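DNA-binding protein reb1 (Schizosaccharomyces pombe, PDB 5EYB) binds specific DNA sites in the rRNA enhancer and promoter and upstream of many RNA polymerase II genes, and helps terminate transcription by RNA polymerase I. Local coordinates at residues A[183-186]-A[187-191]; A[192-195]-A[196-200]; A[208-212]-A[213-217]. All coordinates share one frame; numbering follows the deposited sequence.

Interaction 1. Residues A[183-186]-A[187-191]. With nucleotides of chain B.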
# COMPACT_ATOMS: atom_id res chain seq x y z
N ARG A 183 -12.34 -1.98 20.02
CA ARG A 183 -11.52 -2.81 20.89
C ARG A 183 -12.37 -3.58 21.89
O ARG A 183 -12.23 -4.80 22.04
CB ARG A 183 -10.50 -1.96 21.64
CG ARG A 183 -9.52 -2.76 22.48
CD ARG A 183 -8.68 -1.87 23.38
NE ARG A 183 -9.51 -1.18 24.37
CZ ARG A 183 -9.97 -1.74 25.49
NH1 ARG A 183 -9.69 -3.01 25.76
NH2 ARG A 183 -10.71 -1.03 26.33
N LYS A 184 -13.26 -2.87 22.58
CA LYS A 184 -14.11 -3.47 23.60
C LYS A 184 -15.07 -4.50 23.01
O LYS A 184 -15.40 -5.49 23.66
CB LYS A 184 -14.90 -2.38 24.34
CG LYS A 184 -14.03 -1.52 25.24
CD LYS A 184 -14.84 -0.48 26.00
CE LYS A 184 -15.32 0.63 25.08
NZ LYS A 184 -15.78 1.81 25.86
N ASN A 185 -15.51 -4.26 21.78
CA ASN A 185 -16.36 -5.22 21.08
C ASN A 185 -15.61 -6.51 20.77
O ASN A 185 -16.17 -7.60 20.86
CB ASN A 185 -16.92 -4.60 19.80
CG ASN A 185 -18.24 -3.90 20.03
OD1 ASN A 185 -19.14 -4.43 20.68
ND2 ASN A 185 -18.37 -2.69 19.50
N VAL A 186 -14.34 -6.37 20.40
CA VAL A 186 -13.51 -7.53 20.12
C VAL A 186 -13.20 -8.28 21.42
O VAL A 186 -13.14 -9.51 21.44
CB VAL A 186 -12.19 -7.13 19.41
CG1 VAL A 186 -11.33 -8.35 19.13
CG2 VAL A 186 -12.50 -6.40 18.11
N VAL A 187 -13.02 -7.54 22.51
CA VAL A 187 -12.82 -8.16 23.82
C VAL A 187 -14.10 -8.87 24.25
O VAL A 187 -14.06 -9.94 24.88
CB VAL A 187 -12.42 -7.12 24.89
CG1 VAL A 187 -12.29 -7.79 26.25
CG2 VAL A 187 -11.11 -6.46 24.51
N GLU A 188 -15.24 -8.30 23.90
CA GLU A 188 -16.52 -8.84 24.32
C GLU A 188 -16.99 -10.01 23.46
O GLU A 188 -17.45 -11.02 23.98
CB GLU A 188 -17.59 -7.74 24.31
CG GLU A 188 -18.97 -8.21 24.74
CD GLU A 188 -19.04 -8.60 26.21
OE1 GLU A 188 -18.05 -8.39 26.94
OE2 GLU A 188 -20.10 -9.11 26.63
N HIS A 189 -16.88 -9.86 22.14
CA HIS A 189 -17.50 -10.81 21.22
C HIS A 189 -16.51 -11.65 20.41
O HIS A 189 -16.90 -12.64 19.80
CB HIS A 189 -18.44 -10.06 20.27
CG HIS A 189 -19.52 -9.30 20.97
ND1 HIS A 189 -20.48 -9.91 21.74
CD2 HIS A 189 -19.80 -7.97 21.00
CE1 HIS A 189 -21.30 -9.00 22.23
NE2 HIS A 189 -20.91 -7.81 21.80
N GLY A 190 -15.24 -11.25 20.42
CA GLY A 190 -14.23 -11.96 19.65
C GLY A 190 -14.12 -11.43 18.23
O GLY A 190 -14.58 -10.33 17.94
N LYS A 191 -13.52 -12.22 17.34
CA LYS A 191 -13.29 -11.81 15.96
C LYS A 191 -14.53 -12.01 15.09
O LYS A 191 -14.48 -12.73 14.09
CB LYS A 191 -12.12 -12.59 15.35
CG LYS A 191 -10.90 -12.70 16.24
CD LYS A 191 -10.09 -11.43 16.24
CE LYS A 191 -8.75 -11.66 16.92
NZ LYS A 191 -8.05 -12.85 16.35
P DA B 10 -17.70 -13.03 10.73
OP1 DA B 10 -18.15 -13.10 12.14
OP2 DA B 10 -17.89 -11.79 9.95
O5' DA B 10 -16.16 -13.43 10.67
C5' DA B 10 -15.74 -14.72 11.09
C4' DA B 10 -14.41 -15.08 10.45
O4' DA B 10 -14.58 -15.20 9.01
C3' DA B 10 -13.28 -14.06 10.66
O3' DA B 10 -12.12 -14.74 11.15
C2' DA B 10 -13.05 -13.48 9.26
C1' DA B 10 -13.45 -14.65 8.39
N9 DA B 10 -13.80 -14.26 7.02
C8 DA B 10 -14.69 -13.30 6.63
N7 DA B 10 -14.79 -13.17 5.33
C5 DA B 10 -13.90 -14.10 4.83
C6 DA B 10 -13.54 -14.46 3.52
N6 DA B 10 -14.06 -13.89 2.43
N1 DA B 10 -12.62 -15.44 3.37
C2 DA B 10 -12.10 -16.00 4.47
N3 DA B 10 -12.36 -15.75 5.74
C4 DA B 10 -13.28 -14.78 5.86
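Val186 and Gly190 join at the C-terminal end of helix 176-189, the first helix of a Myb-type helix-turn-helix domain. Gly190 N donates to Val186 O at 2.9 Å, from above the carbonyl plane. Gly190 is the first residue to leave the helix. Its positive phi of 88° would press a side chain against the preceding carbonyl oxygen, which suits glycine. One residue earlier, His189 N donates to Asn185 O at 2.7 Å, and Val187 N is bonded to Arg183 O.

The His189 side chain can be followed outward from the backbone. Its CB sits 3.4 Å from Asn185 O. CG stands beside the backbone N (chi1 -59°), which turns the ring back along the helix toward Asn185. CD2 lies near both Asn185 O and Asn185 OD1. The amide and ring planes are 22° apart, and the two side chains run alongside, pointing the same way. Glu188 CG lies over the centre of one ring face, 3.5 Å above the plane. The tip, NE2, packs on Lys199 of the next helix.

Val186 is the buried residue of this turn and packs against Trp193, Ile196 and Trp211. Arg183 runs beside Val187, while its guanidinium forms a salt bridge with Glu180. At the edge of the His189 ring, near its plane, Asn185 OD1 lies 3.6 Å from CD2.

Interaction 2. Residues A[192-195]-A[196-200]. With nucleotides of chain B.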
# COMPACT_ATOMS: atom_id res chain seq x y z
N CYS A 192 -15.63 -11.39 15.49
CA CYS A 192 -16.89 -11.55 14.79
C CYS A 192 -17.29 -10.23 14.14
O CYS A 192 -18.08 -9.46 14.70
CB CYS A 192 -17.97 -12.04 15.75
SG CYS A 192 -17.56 -13.60 16.56
N TRP A 193 -16.75 -9.97 12.96
CA TRP A 193 -16.80 -8.65 12.36
C TRP A 193 -18.18 -8.28 11.83
O TRP A 193 -18.52 -7.11 11.72
CB TRP A 193 -15.76 -8.55 11.24
CG TRP A 193 -14.41 -9.07 11.65
CD1 TRP A 193 -13.77 -10.17 11.16
CD2 TRP A 193 -13.56 -8.53 12.67
NE1 TRP A 193 -12.56 -10.33 11.79
CE2 TRP A 193 -12.41 -9.34 12.73
CE3 TRP A 193 -13.66 -7.43 13.53
CZ2 TRP A 193 -11.37 -9.09 13.61
CZ3 TRP A 193 -12.62 -7.18 14.41
CH2 TRP A 193 -11.49 -8.01 14.44
N THR A 194 -18.98 -9.29 11.50
CA THR A 194 -20.34 -9.04 11.02
C THR A 194 -21.23 -8.60 12.18
O THR A 194 -22.00 -7.64 12.07
CB THR A 194 -20.94 -10.28 10.35
OG1 THR A 194 -20.09 -10.70 9.27
CG2 THR A 194 -22.32 -9.98 9.80
N LYS A 195 -21.12 -9.31 13.30
CA LYS A 195 -21.85 -8.95 14.52
C LYS A 195 -21.39 -7.59 15.04
O LYS A 195 -22.21 -6.73 15.38
CB LYS A 195 -21.66 -10.02 15.59
CG LYS A 195 -22.23 -9.66 16.95
CD LYS A 195 -21.85 -10.69 17.99
CE LYS A 195 -22.92 -11.76 18.13
NZ LYS A 195 -24.14 -11.20 18.78
N ILE A 196 -20.08 -7.40 15.08
CA ILE A 196 -19.49 -6.15 15.55
C ILE A 196 -19.82 -5.01 14.59
O ILE A 196 -20.22 -3.92 15.02
CB ILE A 196 -17.97 -6.27 15.71
CG1 ILE A 196 -17.64 -7.17 16.91
CG2 ILE A 196 -17.33 -4.90 15.89
CD1 ILE A 196 -16.17 -7.30 17.19
N GLY A 197 -19.65 -5.27 13.30
CA GLY A 197 -19.91 -4.28 12.27
C GLY A 197 -21.30 -3.67 12.35
O GLY A 197 -21.46 -2.46 12.21
N ARG A 198 -22.30 -4.51 12.59
CA ARG A 198 -23.68 -4.04 12.69
C ARG A 198 -23.90 -3.21 13.94
O ARG A 198 -24.72 -2.30 13.95
CB ARG A 198 -24.65 -5.22 12.67
CG ARG A 198 -24.65 -5.99 11.37
CD ARG A 198 -25.70 -7.09 11.36
NE ARG A 198 -25.52 -7.98 10.23
CZ ARG A 198 -26.03 -7.77 9.02
NH1 ARG A 198 -26.76 -6.68 8.78
NH2 ARG A 198 -25.80 -8.64 8.04
N LYS A 199 -23.16 -3.52 15.00
CA LYS A 199 -23.26 -2.77 16.24
C LYS A 199 -22.68 -1.36 16.09
O LYS A 199 -23.17 -0.41 16.68
CB LYS A 199 -22.56 -3.52 17.39
CG LYS A 199 -23.34 -4.72 17.91
CD LYS A 199 -22.49 -5.59 18.84
CE LYS A 199 -23.23 -5.95 20.12
NZ LYS A 199 -24.55 -6.60 19.87
N MET A 200 -21.63 -1.24 15.27
CA MET A 200 -20.97 0.04 15.08
C MET A 200 -21.39 0.73 13.79
O MET A 200 -20.86 1.79 13.45
CB MET A 200 -19.45 -0.14 15.10
CG MET A 200 -18.93 -0.83 16.35
SD MET A 200 -17.14 -0.86 16.46
CE MET A 200 -16.76 0.88 16.46
P DA B 10 -17.70 -13.03 10.73
OP1 DA B 10 -18.15 -13.10 12.14
OP2 DA B 10 -17.89 -11.79 9.95
O5' DA B 10 -16.16 -13.43 10.67
C5' DA B 10 -15.74 -14.72 11.09
C4' DA B 10 -14.41 -15.08 10.45
O4' DA B 10 -14.58 -15.20 9.01
C3' DA B 10 -13.28 -14.06 10.66
O3' DA B 10 -12.12 -14.74 11.15
C2' DA B 10 -13.05 -13.48 9.26
C1' DA B 10 -13.45 -14.65 8.39
N9 DA B 10 -13.80 -14.26 7.02
C8 DA B 10 -14.69 -13.30 6.63
N7 DA B 10 -14.79 -13.17 5.33
C5 DA B 10 -13.90 -14.10 4.83
C6 DA B 10 -13.54 -14.46 3.52
N6 DA B 10 -14.06 -13.89 2.43
N1 DA B 10 -12.62 -15.44 3.37
C2 DA B 10 -12.10 -16.00 4.47
N3 DA B 10 -12.36 -15.75 5.74
C4 DA B 10 -13.28 -14.78 5.86
P DA B 11 -10.75 -13.94 11.45
OP1 DA B 11 -10.31 -14.36 12.80
OP2 DA B 11 -10.92 -12.50 11.16
O5' DA B 11 -9.72 -14.56 10.41
C5' DA B 11 -9.41 -15.93 10.48
C4' DA B 11 -8.51 -16.33 9.34
O4' DA B 11 -9.18 -16.03 8.09
C3' DA B 11 -7.17 -15.60 9.30
O3' DA B 11 -6.13 -16.50 8.99
C2' DA B 11 -7.36 -14.54 8.21
C1' DA B 11 -8.35 -15.21 7.28
N9 DA B 11 -9.20 -14.25 6.59
C8 DA B 11 -9.98 -13.28 7.15
N7 DA B 11 -10.64 -12.55 6.28
C5 DA B 11 -10.26 -13.07 5.06
C6 DA B 11 -10.60 -12.73 3.74
N6 DA B 11 -11.44 -11.75 3.42
N1 DA B 11 -10.04 -13.46 2.75
C2 DA B 11 -9.20 -14.45 3.06
N3 DA B 11 -8.80 -14.85 4.26
C4 DA B 11 -9.37 -14.12 5.23
P DT B 9 -23.17 -13.34 6.87
OP1 DT B 9 -24.01 -13.23 8.08
OP2 DT B 9 -23.12 -12.21 5.91
O5' DT B 9 -21.68 -13.71 7.32
C5' DT B 9 -21.46 -14.86 8.13
C4' DT B 9 -19.97 -15.15 8.30
O4' DT B 9 -19.43 -15.67 7.06
C3' DT B 9 -19.10 -13.94 8.68
O3' DT B 9 -18.43 -14.21 9.91
C2' DT B 9 -18.11 -13.81 7.51
C1' DT B 9 -18.11 -15.21 6.93
N1 DT B 9 -17.73 -15.28 5.47
C2 DT B 9 -16.68 -16.09 5.10
O2 DT B 9 -16.03 -16.76 5.88
N3 DT B 9 -16.41 -16.09 3.76
C4 DT B 9 -17.08 -15.39 2.77
O4 DT B 9 -16.76 -15.46 1.59
C5 DT B 9 -18.16 -14.56 3.23
C7 DT B 9 -18.95 -13.75 2.25
C6 DT B 9 -18.44 -14.55 4.55
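Helix 193-199, the first helix of the predicted helix-turn-helix motif, begins against the backbone of DNA chain B, where Thr194 and Trp193 hold two successive phosphates. Thr194 OG1 donates to OP2 of DA10 of chain B at 2.5 Å. The backbone N of Thr194 adds a weak bond to the same oxygen. OG1 stands beside the backbone N (chi1 -57°), so hydroxyl and amide reach one phosphate oxygen together. Trp193 NE1 donates to OP2 of DA11 of chain B at 2.8 Å. The bond is nearly straight, 171°, and the oxygen lies in the plane of the indole, at its edge.

Behind these grips the helix closes its first turn. Ile196 N donates to the backbone O of Cys192, the N-cap residue, at 2.9 Å. Gly197 N bonds to Trp193 O from above the carbonyl plane. In this Myb-type domain the indole of Trp193 also belongs to the core, where it meets the ring of Trp211 with the planes at about 45°. Ile196 CD1 approaches Trp193 CE3 obliquely at 4.4 Å, and CG1 of the same isoleucine packs on Cys192 O.

On the outer side, Arg198 runs alongside Thr194, pointing the same way. Arg198 CG touches Thr194 O at 3.2 Å, and NE comes to 3.8 Å from Thr194 CG2. The end of the arginine is held by a hydrogen bond from NH2 to Trp130 O.

Interaction 3. Residues A[208-212]-A[213-217]. With nucleotides of chain B; nucleotides of chain C.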
# COMPACT_ATOMS: atom_id res chain seq x y z
N ARG A 208 -12.42 -5.29 10.71
CA ARG A 208 -11.27 -6.19 10.73
C ARG A 208 -10.00 -5.40 10.46
O ARG A 208 -9.02 -5.51 11.20
CB ARG A 208 -11.42 -7.31 9.70
CG ARG A 208 -10.53 -8.54 9.92
CD ARG A 208 -9.08 -8.33 9.47
NE ARG A 208 -8.98 -7.79 8.11
CZ ARG A 208 -8.71 -8.51 7.03
NH1 ARG A 208 -8.51 -9.82 7.14
NH2 ARG A 208 -8.65 -7.93 5.84
N ASP A 209 -10.02 -4.60 9.40
CA ASP A 209 -8.83 -3.85 8.99
C ASP A 209 -8.39 -2.88 10.08
O ASP A 209 -7.20 -2.79 10.40
CB ASP A 209 -9.08 -3.11 7.68
CG ASP A 209 -9.35 -4.05 6.51
OD1 ASP A 209 -8.93 -5.22 6.57
OD2 ASP A 209 -9.98 -3.60 5.53
N ARG A 210 -9.34 -2.16 10.67
CA ARG A 210 -9.04 -1.24 11.76
C ARG A 210 -8.40 -1.97 12.93
O ARG A 210 -7.46 -1.47 13.55
CB ARG A 210 -10.29 -0.52 12.25
CG ARG A 210 -10.23 0.98 12.04
CD ARG A 210 -9.09 1.63 12.80
NE ARG A 210 -8.68 2.88 12.16
CZ ARG A 210 -7.94 3.82 12.74
NH1 ARG A 210 -7.52 3.67 13.98
NH2 ARG A 210 -7.62 4.91 12.06
N TRP A 211 -8.91 -3.16 13.23
CA TRP A 211 -8.37 -3.97 14.31
C TRP A 211 -6.99 -4.54 13.96
O TRP A 211 -6.02 -4.29 14.67
CB TRP A 211 -9.33 -5.10 14.68
CG TRP A 211 -8.76 -6.06 15.68
CD1 TRP A 211 -8.16 -7.26 15.43
CD2 TRP A 211 -8.72 -5.89 17.11
NE1 TRP A 211 -7.76 -7.85 16.60
CE2 TRP A 211 -8.08 -7.03 17.64
CE3 TRP A 211 -9.15 -4.88 17.98
CZ2 TRP A 211 -7.88 -7.19 19.01
CZ3 TRP A 211 -8.95 -5.05 19.33
CH2 TRP A 211 -8.32 -6.19 19.84
N ARG A 212 -6.92 -5.29 12.87
CA ARG A 212 -5.69 -5.98 12.49
C ARG A 212 -4.51 -5.03 12.26
O ARG A 212 -3.38 -5.32 12.66
CB ARG A 212 -5.90 -6.81 11.22
CG ARG A 212 -4.64 -7.51 10.74
CD ARG A 212 -4.83 -8.17 9.39
NE ARG A 212 -5.20 -7.19 8.36
CZ ARG A 212 -5.50 -7.51 7.11
NH1 ARG A 212 -5.49 -8.78 6.72
NH2 ARG A 212 -5.83 -6.56 6.24
N ASP A 213 -4.77 -3.89 11.64
CA ASP A 213 -3.69 -3.01 11.21
C ASP A 213 -3.46 -1.80 12.11
O ASP A 213 -2.48 -1.07 11.93
CB ASP A 213 -3.94 -2.53 9.78
CG ASP A 213 -3.81 -3.65 8.76
OD1 ASP A 213 -2.89 -4.48 8.90
OD2 ASP A 213 -4.62 -3.69 7.81
N VAL A 214 -4.34 -1.57 13.08
CA VAL A 214 -4.17 -0.41 13.96
C VAL A 214 -4.44 -0.70 15.44
O VAL A 214 -3.54 -0.60 16.27
CB VAL A 214 -5.09 0.76 13.55
CG1 VAL A 214 -4.94 1.91 14.53
CG2 VAL A 214 -4.79 1.22 12.13
N VAL A 215 -5.67 -1.07 15.76
CA VAL A 215 -6.12 -1.14 17.15
C VAL A 215 -5.56 -2.35 17.92
O VAL A 215 -5.32 -2.25 19.12
CB VAL A 215 -7.67 -1.15 17.21
CG1 VAL A 215 -8.16 -1.18 18.65
CG2 VAL A 215 -8.22 0.06 16.48
N ARG A 216 -5.33 -3.47 17.23
CA ARG A 216 -4.80 -4.67 17.89
C ARG A 216 -3.49 -4.38 18.62
O ARG A 216 -3.22 -4.95 19.68
CB ARG A 216 -4.57 -5.80 16.87
CG ARG A 216 -4.10 -7.11 17.52
CD ARG A 216 -3.89 -8.23 16.51
NE ARG A 216 -3.68 -9.52 17.17
CZ ARG A 216 -4.65 -10.38 17.46
NH1 ARG A 216 -5.91 -10.10 17.14
NH2 ARG A 216 -4.38 -11.53 18.06
N PHE A 217 -2.67 -3.51 18.04
CA PHE A 217 -1.36 -3.21 18.60
C PHE A 217 -1.46 -2.35 19.85
O PHE A 217 -0.56 -2.37 20.70
CB PHE A 217 -0.49 -2.52 17.55
CG PHE A 217 -0.14 -3.39 16.38
CD1 PHE A 217 0.98 -4.21 16.43
CD2 PHE A 217 -0.94 -3.41 15.25
CE1 PHE A 217 1.30 -5.02 15.36
CE2 PHE A 217 -0.62 -4.21 14.18
CZ PHE A 217 0.50 -5.02 14.23
P DG B 12 -4.60 -15.99 8.97
OP1 DG B 12 -3.76 -17.14 9.36
OP2 DG B 12 -4.53 -14.72 9.72
O5' DG B 12 -4.34 -15.62 7.43
C5' DG B 12 -4.66 -16.57 6.42
C4' DG B 12 -4.42 -15.98 5.05
O4' DG B 12 -5.53 -15.12 4.68
C3' DG B 12 -3.15 -15.13 4.91
O3' DG B 12 -2.36 -15.63 3.83
C2' DG B 12 -3.68 -13.72 4.62
C1' DG B 12 -5.03 -14.01 3.98
N9 DG B 12 -5.99 -12.93 4.11
C8 DG B 12 -6.51 -12.41 5.27
N7 DG B 12 -7.36 -11.44 5.07
C5 DG B 12 -7.41 -11.31 3.68
C6 DG B 12 -8.15 -10.42 2.88
O6 DG B 12 -8.95 -9.55 3.24
N1 DG B 12 -7.91 -10.62 1.53
C2 DG B 12 -7.05 -11.56 1.01
N2 DG B 12 -6.95 -11.60 -0.32
N3 DG B 12 -6.34 -12.40 1.76
C4 DG B 12 -6.57 -12.22 3.08
P DG B 13 -0.94 -14.97 3.49
OP1 DG B 13 -0.14 -16.01 2.82
OP2 DG B 13 -0.42 -14.31 4.71
O5' DG B 13 -1.30 -13.81 2.44
C5' DG B 13 -2.09 -14.12 1.30
C4' DG B 13 -2.35 -12.88 0.47
O4' DG B 13 -3.42 -12.12 1.07
C3' DG B 13 -1.17 -11.92 0.35
O3' DG B 13 -0.65 -11.97 -0.96
C2' DG B 13 -1.77 -10.53 0.67
C1' DG B 13 -3.27 -10.79 0.68
N9 DG B 13 -4.00 -9.95 1.62
C8 DG B 13 -4.01 -10.07 2.99
N7 DG B 13 -4.75 -9.17 3.59
C5 DG B 13 -5.26 -8.41 2.54
C6 DG B 13 -6.13 -7.30 2.57
O6 DG B 13 -6.64 -6.74 3.55
N1 DG B 13 -6.41 -6.82 1.29
C2 DG B 13 -5.90 -7.35 0.13
N2 DG B 13 -6.28 -6.75 -1.00
N3 DG B 13 -5.08 -8.40 0.09
C4 DG B 13 -4.81 -8.87 1.33
P DC C 15 -13.13 0.84 -1.54
OP1 DC C 15 -14.06 1.50 -2.49
OP2 DC C 15 -13.57 0.50 -0.16
O5' DC C 15 -12.58 -0.51 -2.19
C5' DC C 15 -11.77 -0.46 -3.34
C4' DC C 15 -10.98 -1.74 -3.49
O4' DC C 15 -10.10 -1.89 -2.37
C3' DC C 15 -11.82 -3.01 -3.49
O3' DC C 15 -12.13 -3.37 -4.83
C2' DC C 15 -10.91 -4.06 -2.82
C1' DC C 15 -9.74 -3.24 -2.26
N1 DC C 15 -9.46 -3.52 -0.83
C2 DC C 15 -8.44 -4.42 -0.49
O2 DC C 15 -7.80 -4.97 -1.40
N3 DC C 15 -8.19 -4.67 0.82
C4 DC C 15 -8.91 -4.07 1.76
N4 DC C 15 -8.63 -4.34 3.04
C5 DC C 15 -9.95 -3.15 1.43
C6 DC C 15 -10.19 -2.91 0.14
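The backbone of helix 204-215 widens into a pi-type turn near its end, where Val215 N bonds to Arg210 O at 2.9 Å and Arg216 N to Trp211 O. This places Arg216 CB over one face of the Trp211 indole in a CH-pi contact, 3.9 Å from the centroid of the five-membered ring. Val215 CG1 touches the six-membered ring at CE3. The Arg210 guanidinium has Val214 CG2 over one face and forms a salt bridge with Asp179.

Farther back, Arg208 and Arg212 reach adjacent guanines. Arg208 NH1 and NH2 donate to N7 and O6 of DG12 of chain B. Arg212 does the same to DG13 of chain B, with NH2 to O6 at 2.8 Å. The guanidinium groups overlap face to face but offset. Asp209 OD1 takes both NE and NH2 of Arg208 and probably offsets the gathered charge. Its OD2 accepts from N4 of DC15 of chain C at 2.9 Å. Arg212 NH2 also makes a weak salt bridge to Asp213, which is held by Arg265. Arginines commonly read guanine N7 and O6 this way in the major groove; here they come from the Myb-type domain's third helix, its recognition helix.

The three interactions follow one another along the chain and occupy the three successive helices of the first Myb-type domain. Interaction 1 ends helix 176-189, interaction 2 forms helix 193-199, and interaction 3 closes helix 204-215. Their centres lie about 10 Å apart (1 and 2), 12 Å (1 and 3) and 14 Å (2 and 3). All three touch one another. Val186 of interaction 1 meets Trp193 of interaction 2 and Trp211 of interaction 3, and the two tryptophans meet each other. One shared core thus joins a helix anchored on the phosphates of chain B to a helix that reads bases of both strands. This probably helps set the recognition helix relative to the DNA backbone.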